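Local coordinates for protein succinylglutamate desuccinylase (Vibrio parahaemolyticus, PDB 2BCO) that probably hydrolyses N-succinylglutamate to succinate and glutamate, using one zinc ion per subunit, in the last step of the AST pathway of arginine degradation, at residues T172-F184 with V330-D342. Numbering follows the deposited sequence.
Sequences TRHPVRSKALVDF and VKTRFEEGELVYD
The backbone N of L339 donates to R177 O (3.0 Å), joining the second strand of the C-terminal beta hairpin 332-341 to the loop that enters helix 179-188 of the zinc-hydrolase catalytic domain. The hairpin closes with a type I' turn, E335 to E338, in which G337 readily takes its positive phi; its carbonyl O receives the CA-H of S178 (3.4 Å). E338 answers the loop with its carboxylate: a chain bent at chi2 (73°) brings OE2 to the backbone N of R177 (3.1 Å), met on the syn side but 25° out of the carboxylate plane. The methylenes of R177 run past OE1, while its guanidinium reaches on to S169 and S196. NH1 is tied to the hairpin through two waters lying in the guanidinium plane, one held by L339 O, the other by Y341 OH. Beside the turn, the flat ring of F334 suits a place between two aliphatic groups: K179 CD lies over one face, a CH-pi contact 4.0 Å from the centroid, and L339 CD1 over the centre of the other. V182, one turn along the helix from S178, sets CG2 against F334 CZ (3.5 Å). S178 is the N-cap, its short hydroxyl able to turn back on the helix end: OG accepts from L181 N at 3.2 Å and also bonds Q214.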
ATOM      1  N   THR A 172       0.300  15.220   0.382  1.00 12.53           N
ATOM      2  CA  THR A 172      -0.549  15.933   1.330  1.00 11.17           C
ATOM      3  C   THR A 172       0.286  17.044   1.950  1.00 13.49           C
ATOM      4  O   THR A 172       1.516  16.984   1.924  1.00 14.84           O
ATOM      5  CB  THR A 172      -1.061  14.991   2.440  1.00 12.77           C
ATOM      6  OG1 THR A 172      -1.721  15.759   3.448  1.00 13.10           O
ATOM      7  CG2 THR A 172       0.092  14.219   3.077  1.00 10.20           C
ATOM      8  N   ARG A 173      -0.373  18.064   2.489  1.00 18.65           N
ATOM      9  CA  ARG A 173       0.327  19.183   3.116  1.00 20.46           C
ATOM     10  C   ARG A 173       0.900  18.738   4.465  1.00 21.24           C
ATOM     11  O   ARG A 173       1.788  19.380   5.023  1.00 21.77           O
ATOM     12  CB  ARG A 173      -0.635  20.356   3.322  1.00 21.01           C
ATOM     13  CG  ARG A 173      -1.709  20.096   4.372  1.00 22.91           C
ATOM     14  CD  ARG A 173      -2.792  21.169   4.308  1.00 25.37           C
ATOM     15  NE  ARG A 173      -4.096  20.624   4.682  1.00 28.64           N
ATOM     16  CZ  ARG A 173      -4.530  20.527   5.929  1.00 30.67           C
ATOM     17  NH1 ARG A 173      -3.770  20.949   6.929  1.00 37.23           N
ATOM     18  NH2 ARG A 173      -5.717  19.998   6.181  1.00 32.07           N
ATOM     19  N   HIS A 174       0.375  17.635   4.991  1.00 18.08           N
ATOM     20  CA  HIS A 174       0.845  17.099   6.263  1.00 17.04           C
ATOM     21  C   HIS A 174       2.207  16.419   6.070  1.00 17.48           C
ATOM     22  O   HIS A 174       2.494  15.871   5.000  1.00 16.12           O
ATOM     23  CB  HIS A 174      -0.141  16.064   6.809  1.00 23.52           C
ATOM     24  CG  HIS A 174      -1.501  16.611   7.108  1.00 25.20           C
ATOM     25  ND1 HIS A 174      -1.731  17.540   8.101  1.00 24.34           N
ATOM     26  CD2 HIS A 174      -2.704  16.357   6.543  1.00 26.69           C
ATOM     27  CE1 HIS A 174      -3.016  17.836   8.130  1.00 26.58           C
ATOM     28  NE2 HIS A 174      -3.632  17.133   7.196  1.00 27.04           N
ATOM     29  N   PRO A 175       3.072  16.475   7.094  1.00 19.97           N
ATOM     30  CA  PRO A 175       4.397  15.844   7.011  1.00 21.80           C
ATOM     31  C   PRO A 175       4.241  14.337   7.251  1.00 20.43           C
ATOM     32  O   PRO A 175       4.204  13.887   8.390  1.00 22.16           O
ATOM     33  CB  PRO A 175       5.180  16.537   8.128  1.00 24.43           C
ATOM     34  CG  PRO A 175       4.110  16.796   9.169  1.00 26.13           C
ATOM     35  CD  PRO A 175       2.948  17.295   8.315  1.00 23.95           C
ATOM     36  N   VAL A 176       4.139  13.564   6.176  1.00 15.99           N
ATOM     37  CA  VAL A 176       3.942  12.123   6.305  1.00 12.69           C
ATOM     38  C   VAL A 176       5.102  11.330   5.711  1.00 11.96           C
ATOM     39  O   VAL A 176       5.005  10.124   5.507  1.00 13.68           O
ATOM     40  CB  VAL A 176       2.624  11.694   5.604  1.00  9.13           C
ATOM     41  CG1 VAL A 176       1.455  12.477   6.186  1.00  5.84           C
ATOM     42  CG2 VAL A 176       2.718  11.946   4.093  1.00  4.06           C
ATOM     43  N   ARG A 177       6.199  12.017   5.428  1.00 12.82           N
ATOM     44  CA  ARG A 177       7.368  11.372   4.856  1.00 12.41           C
ATOM     45  C   ARG A 177       8.512  11.499   5.848  1.00 14.22           C
ATOM     46  O   ARG A 177       9.515  12.145   5.575  1.00 16.59           O
ATOM     47  CB  ARG A 177       7.714  12.038   3.533  1.00 12.91           C
ATOM     48  CG  ARG A 177       6.606  11.871   2.484  1.00 14.84           C
ATOM     49  CD  ARG A 177       6.900  12.639   1.216  1.00 10.71           C
ATOM     50  NE  ARG A 177       5.939  12.326   0.164  1.00 12.38           N
ATOM     51  CZ  ARG A 177       5.771  13.061  -0.930  1.00 11.19           C
ATOM     52  NH1 ARG A 177       6.499  14.154  -1.117  1.00 11.84           N
ATOM     53  NH2 ARG A 177       4.872  12.709  -1.832  1.00 11.38           N
ATOM     54  N   SER A 178       8.343  10.844   6.993  1.00 10.97           N
ATOM     55  CA  SER A 178       9.297  10.888   8.092  1.00 12.73           C
ATOM     56  C   SER A 178      10.580  10.063   7.995  1.00 14.26           C
ATOM     57  O   SER A 178      10.779   9.251   7.082  1.00 14.32           O
ATOM     58  CB  SER A 178       8.589  10.489   9.385  1.00 14.60           C
ATOM     59  OG  SER A 178       8.259   9.108   9.344  1.00 16.28           O
ATOM     60  N   LYS A 179      11.435  10.288   8.986  1.00 14.60           N
ATOM     61  CA  LYS A 179      12.705   9.602   9.109  1.00 14.24           C
ATOM     62  C   LYS A 179      12.431   8.124   9.400  1.00 11.35           C
ATOM     63  O   LYS A 179      13.062   7.242   8.835  1.00  9.94           O
ATOM     64  CB  LYS A 179      13.511  10.218  10.259  1.00 20.60           C
ATOM     65  CG  LYS A 179      14.893   9.615  10.454  1.00 26.20           C
ATOM     66  CD  LYS A 179      15.841  10.102   9.375  1.00 30.81           C
ATOM     67  CE  LYS A 179      17.235   9.554   9.574  1.00 34.17           C
ATOM     68  NZ  LYS A 179      18.160  10.082   8.539  1.00 35.22           N
ATOM     69  N   ALA A 180      11.480   7.858  10.291  1.00  9.53           N
ATOM     70  CA  ALA A 180      11.149   6.481  10.642  1.00  9.57           C
ATOM     71  C   ALA A 180      10.585   5.720   9.447  1.00  9.90           C
ATOM     72  O   ALA A 180      10.956   4.569   9.212  1.00 10.90           O
ATOM     73  CB  ALA A 180      10.162   6.458  11.790  1.00 10.88           C
ATOM     74  N   LEU A 181       9.693   6.359   8.688  1.00 11.63           N
ATOM     75  CA  LEU A 181       9.107   5.710   7.517  1.00 10.99           C
ATOM     76  C   LEU A 181      10.171   5.329   6.497  1.00 10.99           C
ATOM     77  O   LEU A 181      10.147   4.222   5.968  1.00 14.20           O
ATOM     78  CB  LEU A 181       8.078   6.614   6.839  1.00  8.08           C
ATOM     79  CG  LEU A 181       7.411   5.957   5.622  1.00  7.41           C
ATOM     80  CD1 LEU A 181       6.486   4.826   6.097  1.00  6.72           C
ATOM     81  CD2 LEU A 181       6.632   6.974   4.831  1.00  4.21           C
ATOM     82  N   VAL A 182      11.090   6.252   6.219  1.00  8.03           N
ATOM     83  CA  VAL A 182      12.173   6.018   5.265  1.00  7.08           C
ATOM     84  C   VAL A 182      13.108   4.932   5.779  1.00  9.29           C
ATOM     85  O   VAL A 182      13.536   4.069   5.018  1.00 12.52           O
ATOM     86  CB  VAL A 182      12.978   7.314   4.998  1.00 13.51           C
ATOM     87  CG1 VAL A 182      14.252   6.998   4.216  1.00 14.11           C
ATOM     88  CG2 VAL A 182      12.122   8.287   4.204  1.00 10.97           C
ATOM     89  N   ASP A 183      13.427   4.972   7.069  1.00  8.26           N
ATOM     90  CA  ASP A 183      14.279   3.939   7.650  1.00 10.72           C
ATOM     91  C   ASP A 183      13.600   2.582   7.466  1.00  8.66           C
ATOM     92  O   ASP A 183      14.271   1.570   7.260  1.00  7.55           O
ATOM     93  CB  ASP A 183      14.501   4.182   9.151  1.00  8.88           C
ATOM     94  CG  ASP A 183      15.583   5.208   9.427  1.00 13.62           C
ATOM     95  OD1 ASP A 183      15.726   5.611  10.608  1.00 14.33           O
ATOM     96  OD2 ASP A 183      16.291   5.610   8.472  1.00 12.68           O
ATOM     97  N   PHE A 184      12.269   2.571   7.560  1.00 12.69           N
ATOM     98  CA  PHE A 184      11.501   1.337   7.404  1.00  9.72           C
ATOM     99  C   PHE A 184      11.672   0.809   5.996  1.00 11.47           C
ATOM    100  O   PHE A 184      11.926  -0.379   5.808  1.00 14.38           O
ATOM    101  CB  PHE A 184      10.007   1.568   7.672  1.00 14.01           C
ATOM    102  CG  PHE A 184       9.142   0.364   7.375  1.00 10.58           C
ATOM    103  CD1 PHE A 184       9.282  -0.815   8.109  1.00 12.74           C
ATOM    104  CD2 PHE A 184       8.229   0.388   6.328  1.00 12.46           C
ATOM    105  CE1 PHE A 184       8.514  -1.952   7.802  1.00 12.96           C
ATOM    106  CE2 PHE A 184       7.453  -0.750   6.008  1.00 11.20           C
ATOM    107  CZ  PHE A 184       7.605  -1.918   6.746  1.00 12.50           C
ATOM    108  N   VAL A 330      15.456  11.440  -7.906  1.00 19.21           N
ATOM    109  CA  VAL A 330      15.554  12.799  -7.438  1.00 19.38           C
ATOM    110  C   VAL A 330      16.554  12.980  -6.305  1.00 18.96           C
ATOM    111  O   VAL A 330      16.824  12.054  -5.529  1.00 17.97           O
ATOM    112  CB  VAL A 330      14.184  13.338  -7.018  1.00 35.50           C
ATOM    113  CG1 VAL A 330      13.709  12.667  -5.753  1.00 35.66           C
ATOM    114  CG2 VAL A 330      14.271  14.851  -6.863  1.00 43.04           C
ATOM    115  N   LYS A 331      17.125  14.178  -6.241  1.00 22.04           N
ATOM    116  CA  LYS A 331      18.092  14.507  -5.211  1.00 21.96           C
ATOM    117  C   LYS A 331      17.267  14.845  -3.986  1.00 19.50           C
ATOM    118  O   LYS A 331      16.509  15.813  -3.981  1.00 20.15           O
ATOM    119  CB  LYS A 331      18.948  15.707  -5.631  1.00 28.53           C
ATOM    120  CG  LYS A 331      20.157  15.920  -4.726  1.00 34.04           C
ATOM    121  CD  LYS A 331      20.981  17.140  -5.118  1.00 35.20           C
ATOM    122  CE  LYS A 331      22.208  17.265  -4.230  1.00 35.85           C
ATOM    123  NZ  LYS A 331      21.846  17.318  -2.784  1.00 37.55           N
ATOM    124  N   THR A 332      17.428  14.046  -2.942  1.00 17.70           N
ATOM    125  CA  THR A 332      16.654  14.233  -1.735  1.00 16.09           C
ATOM    126  C   THR A 332      17.454  14.546  -0.474  1.00 17.20           C
ATOM    127  O   THR A 332      18.680  14.457  -0.452  1.00 18.49           O
ATOM    128  CB  THR A 332      15.809  12.977  -1.489  1.00 15.53           C
ATOM    129  OG1 THR A 332      16.676  11.829  -1.391  1.00 11.07           O
ATOM    130  CG2 THR A 332      14.823  12.781  -2.643  1.00 10.40           C
ATOM    131  N   ARG A 333      16.727  14.905   0.576  1.00 11.06           N
ATOM    132  CA  ARG A 333      17.312  15.229   1.861  1.00 12.43           C
ATOM    133  C   ARG A 333      16.174  15.317   2.866  1.00 12.06           C
ATOM    134  O   ARG A 333      15.006  15.250   2.489  1.00 11.49           O
ATOM    135  CB  ARG A 333      18.039  16.578   1.782  1.00 19.35           C
ATOM    136  CG  ARG A 333      17.131  17.756   1.386  1.00 20.25           C
ATOM    137  CD  ARG A 333      17.929  19.040   1.144  1.00 22.71           C
ATOM    138  NE  ARG A 333      17.087  20.228   1.274  1.00 25.02           N
ATOM    139  CZ  ARG A 333      16.174  20.597   0.387  1.00 29.22           C
ATOM    140  NH1 ARG A 333      15.984  19.876  -0.715  1.00 33.64           N
ATOM    141  NH2 ARG A 333      15.433  21.669   0.613  1.00 29.93           N
ATOM    142  N   PHE A 334      16.517  15.465   4.140  1.00 13.70           N
ATOM    143  CA  PHE A 334      15.528  15.598   5.198  1.00 14.47           C
ATOM    144  C   PHE A 334      15.515  17.031   5.719  1.00 18.34           C
ATOM    145  O   PHE A 334      16.523  17.532   6.229  1.00 19.56           O
ATOM    146  CB  PHE A 334      15.832  14.643   6.356  1.00 14.05           C
ATOM    147  CG  PHE A 334      15.148  13.308   6.241  1.00 15.98           C
ATOM    148  CD1 PHE A 334      13.769  13.202   6.424  1.00 14.95           C
ATOM    149  CD2 PHE A 334      15.871  12.162   5.919  1.00 13.05           C
ATOM    150  CE1 PHE A 334      13.121  11.968   6.296  1.00 17.09           C
ATOM    151  CE2 PHE A 334      15.240  10.928   5.788  1.00 14.17           C
ATOM    152  CZ  PHE A 334      13.860  10.827   5.971  1.00 15.35           C
ATOM    153  N   GLU A 335      14.378  17.695   5.571  1.00 19.63           N
ATOM    154  CA  GLU A 335      14.229  19.050   6.060  1.00 21.07           C
ATOM    155  C   GLU A 335      13.168  19.015   7.148  1.00 21.41           C
ATOM    156  O   GLU A 335      11.996  18.746   6.883  1.00 20.16           O
ATOM    157  CB  GLU A 335      13.809  19.997   4.938  1.00 29.28           C
ATOM    158  CG  GLU A 335      13.794  21.463   5.377  1.00 36.13           C
ATOM    159  CD  GLU A 335      13.558  22.430   4.231  1.00 38.87           C
ATOM    160  OE1 GLU A 335      13.550  23.655   4.478  1.00 42.61           O
ATOM    161  OE2 GLU A 335      13.377  21.970   3.084  1.00 41.10           O
ATOM    162  N   GLU A 336      13.597  19.265   8.382  1.00 28.62           N
ATOM    163  CA  GLU A 336      12.695  19.263   9.535  1.00 28.83           C
ATOM    164  C   GLU A 336      11.981  17.921   9.699  1.00 26.39           C
ATOM    165  O   GLU A 336      10.813  17.874  10.081  1.00 27.13           O
ATOM    166  CB  GLU A 336      11.664  20.389   9.400  1.00 37.44           C
ATOM    167  CG  GLU A 336      12.260  21.787   9.409  1.00 43.46           C
ATOM    168  CD  GLU A 336      12.663  22.246  10.801  1.00 49.20           C
ATOM    169  OE1 GLU A 336      13.535  21.595  11.423  1.00 50.75           O
ATOM    170  OE2 GLU A 336      12.100  23.260  11.274  1.00 49.92           O
ATOM    171  N   GLY A 337      12.692  16.835   9.415  1.00 20.95           N
ATOM    172  CA  GLY A 337      12.114  15.509   9.555  1.00 18.96           C
ATOM    173  C   GLY A 337      11.237  15.065   8.395  1.00 16.77           C
ATOM    174  O   GLY A 337      10.580  14.027   8.476  1.00 19.03           O
ATOM    175  N   GLU A 338      11.229  15.847   7.321  1.00 15.99           N
ATOM    176  CA  GLU A 338      10.430  15.546   6.139  1.00 15.10           C
ATOM    177  C   GLU A 338      11.346  15.308   4.933  1.00 15.07           C
ATOM    178  O   GLU A 338      12.278  16.082   4.687  1.00 12.63           O
ATOM    179  CB  GLU A 338       9.483  16.721   5.849  1.00 13.23           C
ATOM    180  CG  GLU A 338       8.710  16.630   4.532  1.00 14.20           C
ATOM    181  CD  GLU A 338       7.589  15.584   4.557  1.00 17.11           C
ATOM    182  OE1 GLU A 338       6.923  15.418   3.521  1.00 15.50           O
ATOM    183  OE2 GLU A 338       7.371  14.932   5.602  1.00 15.54           O
ATOM    184  N   LEU A 339      11.087  14.243   4.182  1.00 11.85           N
ATOM    185  CA  LEU A 339      11.916  13.961   3.017  1.00 12.28           C
ATOM    186  C   LEU A 339      11.427  14.810   1.851  1.00 13.55           C
ATOM    187  O   LEU A 339      10.311  14.617   1.361  1.00 13.25           O
ATOM    188  CB  LEU A 339      11.866  12.471   2.636  1.00 10.17           C
ATOM    189  CG  LEU A 339      12.910  12.123   1.560  1.00 10.65           C
ATOM    190  CD1 LEU A 339      14.293  12.002   2.218  1.00  8.17           C
ATOM    191  CD2 LEU A 339      12.545  10.826   0.838  1.00  8.00           C
ATOM    192  N   VAL A 340      12.260  15.753   1.417  1.00 12.67           N
ATOM    193  CA  VAL A 340      11.911  16.634   0.306  1.00 15.32           C
ATOM    194  C   VAL A 340      12.964  16.519  -0.785  1.00 17.18           C
ATOM    195  O   VAL A 340      14.033  15.954  -0.563  1.00 16.20           O
ATOM    196  CB  VAL A 340      11.825  18.128   0.753  1.00 17.33           C
ATOM    197  CG1 VAL A 340      10.839  18.274   1.908  1.00 15.07           C
ATOM    198  CG2 VAL A 340      13.213  18.648   1.149  1.00 14.21           C
ATOM    199  N   TYR A 341      12.665  17.035  -1.968  1.00 13.40           N
ATOM    200  CA  TYR A 341      13.637  16.981  -3.054  1.00 20.03           C
ATOM    201  C   TYR A 341      13.983  18.345  -3.655  1.00 25.11           C
ATOM    202  O   TYR A 341      13.222  19.311  -3.536  1.00 23.72           O
ATOM    203  CB  TYR A 341      13.176  16.031  -4.160  1.00 24.55           C
ATOM    204  CG  TYR A 341      11.722  16.138  -4.549  1.00 23.22           C
ATOM    205  CD1 TYR A 341      10.744  15.412  -3.876  1.00 23.38           C
ATOM    206  CD2 TYR A 341      11.330  16.915  -5.634  1.00 23.84           C
ATOM    207  CE1 TYR A 341       9.400  15.448  -4.287  1.00 21.20           C
ATOM    208  CE2 TYR A 341       9.995  16.961  -6.052  1.00 21.36           C
ATOM    209  CZ  TYR A 341       9.040  16.224  -5.377  1.00 21.26           C
ATOM    210  OH  TYR A 341       7.736  16.257  -5.806  1.00 21.38           O
ATOM    211  N   ASP A 342      15.142  18.392  -4.311  1.00 80.65           N
ATOM    212  CA  ASP A 342      15.683  19.599  -4.937  1.00 86.38           C
ATOM    213  C   ASP A 342      16.261  20.548  -3.889  1.00 87.48           C
ATOM    214  O   ASP A 342      17.499  20.546  -3.732  1.00 88.26           O
ATOM    215  CB  ASP A 342      14.608  20.326  -5.754  1.00 76.57           C
ATOM    216  CG  ASP A 342      14.306  19.631  -7.059  1.00 79.83           C
ATOM    217  OD1 ASP A 342      13.517  20.180  -7.858  1.00 82.11           O
ATOM    218  OD2 ASP A 342      14.861  18.533  -7.282  1.00 82.91           O
TER
HETATM  219  O   HOH W   1       4.283  14.808   3.259  1.00 14.06           O
HETATM  220  O   HOH W   2       8.306  15.831   0.139  1.00 18.25           O
HETATM  221  O   HOH W   3       5.829  15.611  -3.647  1.00 22.51           O
HETATM  222  O   HOH W   4      10.872  12.773  10.727  1.00 19.32           O